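Local atomic coordinates of Peptidase_M23 domain-containing protein (Enterococcus faecalis, PDB entry 6SMK), a protein that probably cleaves peptide bonds in peptidoglycan as the zinc-dependent M23 endopeptidase domain of the prophage-encoded protein EnpA. Residues Gly48-Val53 with Val64-Ala69. The protein carries 1 engineered substitution. Residues are numbered along the deposited sequence; the frame is centred on the assembly and turned at random.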
# COMPACT_ATOMS: atom_id res chain seq x y z
N GLY A 48 -0.20 -8.23 10.64
CA GLY A 48 -1.61 -8.56 10.52
C GLY A 48 -1.82 -9.80 9.69
O GLY A 48 -0.87 -10.50 9.32
N LEU A 49 -3.09 -10.04 9.37
CA LEU A 49 -3.54 -11.19 8.60
C LEU A 49 -3.74 -10.79 7.15
O LEU A 49 -4.41 -9.80 6.86
CB LEU A 49 -4.85 -11.71 9.18
CG LEU A 49 -5.64 -12.73 8.36
CD1 LEU A 49 -5.00 -14.10 8.47
CD2 LEU A 49 -7.09 -12.75 8.81
N VAL A 50 -3.14 -11.56 6.24
CA VAL A 50 -3.36 -11.37 4.81
C VAL A 50 -4.73 -11.93 4.47
O VAL A 50 -4.96 -13.13 4.56
CB VAL A 50 -2.27 -12.05 3.97
CG1 VAL A 50 -2.72 -12.13 2.51
CG2 VAL A 50 -0.95 -11.30 4.11
N ASP A 51 -5.66 -11.05 4.09
CA ASP A 51 -7.00 -11.48 3.72
C ASP A 51 -7.45 -10.88 2.40
O ASP A 51 -8.65 -10.80 2.14
CB ASP A 51 -8.02 -11.16 4.82
CG ASP A 51 -8.21 -9.68 5.04
OD1 ASP A 51 -7.39 -8.88 4.54
OD2 ASP A 51 -9.19 -9.31 5.72
N TRP A 52 -6.50 -10.48 1.55
CA TRP A 52 -6.85 -9.87 0.27
C TRP A 52 -5.63 -9.93 -0.63
O TRP A 52 -4.63 -9.27 -0.35
CB TRP A 52 -7.31 -8.43 0.47
CG TRP A 52 -7.66 -7.74 -0.78
CD1 TRP A 52 -6.81 -7.13 -1.66
CD2 TRP A 52 -8.97 -7.55 -1.30
NE1 TRP A 52 -7.51 -6.58 -2.70
CE2 TRP A 52 -8.84 -6.83 -2.50
CE3 TRP A 52 -10.24 -7.92 -0.87
CZ2 TRP A 52 -9.94 -6.47 -3.27
CZ3 TRP A 52 -11.34 -7.56 -1.63
CH2 TRP A 52 -11.18 -6.84 -2.82
N VAL A 53 -5.72 -10.70 -1.71
CA VAL A 53 -4.67 -10.75 -2.71
C VAL A 53 -5.31 -10.64 -4.08
O VAL A 53 -6.32 -11.30 -4.34
CB VAL A 53 -3.82 -12.03 -2.61
CG1 VAL A 53 -2.74 -12.00 -3.65
CG2 VAL A 53 -3.22 -12.15 -1.20
N VAL A 64 -1.75 -6.52 -2.19
CA VAL A 64 -2.23 -7.29 -1.05
C VAL A 64 -2.88 -6.35 -0.05
O VAL A 64 -2.48 -5.19 0.11
CB VAL A 64 -1.11 -8.08 -0.36
CG1 VAL A 64 -0.35 -8.91 -1.37
CG2 VAL A 64 -0.19 -7.17 0.35
N GLY A 65 -3.90 -6.86 0.63
CA GLY A 65 -4.46 -6.23 1.81
C GLY A 65 -4.13 -7.05 3.04
O GLY A 65 -4.24 -8.28 3.02
N ILE A 66 -3.72 -6.36 4.11
CA ILE A 66 -3.46 -6.99 5.40
C ILE A 66 -4.30 -6.30 6.46
O ILE A 66 -4.24 -5.07 6.61
CB ILE A 66 -1.98 -6.94 5.79
CG1 ILE A 66 -1.13 -7.68 4.77
CG2 ILE A 66 -1.74 -7.56 7.16
CD1 ILE A 66 0.10 -6.93 4.39
N LYS A 67 -5.07 -7.08 7.20
CA LYS A 67 -5.87 -6.52 8.28
C LYS A 67 -4.94 -6.25 9.45
O LYS A 67 -4.36 -7.16 10.04
CB LYS A 67 -7.01 -7.48 8.66
CG LYS A 67 -7.90 -6.95 9.78
CD LYS A 67 -8.75 -7.99 10.53
CE LYS A 67 -10.00 -7.32 11.11
NZ LYS A 67 -10.59 -8.15 12.20
N VAL A 68 -4.73 -4.97 9.77
CA VAL A 68 -3.73 -4.59 10.76
C VAL A 68 -4.36 -4.11 12.05
O VAL A 68 -3.62 -3.81 13.00
CB VAL A 68 -2.79 -3.49 10.22
CG1 VAL A 68 -2.06 -3.99 8.99
CG2 VAL A 68 -3.59 -2.24 9.92
N ALA A 69 -5.68 -4.03 12.12
CA ALA A 69 -6.39 -3.53 13.28
C ALA A 69 -7.81 -4.06 13.20
O ALA A 69 -8.19 -4.73 12.23
CB ALA A 69 -6.35 -2.00 13.31
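With CG1 of Ile66 anti to the carbonyl carbon (chi1 -61°) and CG2 of Val50 likewise anti to its own, the two branches meet at 3.7 Å (Val50 CG2 to Ile66 CG1) on one face of an antiparallel beta hairpin with a classic bulge. The hairpin joins strands 48-54 and 63-69 of the M23 peptidase sheet. Val50 and Ile66 form a non-hydrogen-bonded pair, their side chains crossing at a slant; Ile66 also packs on Tyr76 of strand 72-82 and Val50 on Ala84. Next to it, Leu49 and Lys67 exchange two backbone hydrogen bonds, the shorter from Lys67 N to Leu49 O at 2.8 Å. At the bulge, two residues, Asp51 and Trp52, stand opposite the single Gly65: Asp51 N donates to Gly65 O at 3.3 Å, and Gly65 N donates a hydrogen bond to Trp52 O at 2.7 Å. Asp51 OD2 takes a hydrogen bond from Trp73 NE1 and comes within 4.1 Å of Lys67 CB, while the extended lysine chain carries its ammonium farther off. Gly65 brings no side chain to the face shared with Trp52, and the indole turns its edge to the Gly65 backbone, Trp52 CD1 lying 3.7 Å from Gly65 N.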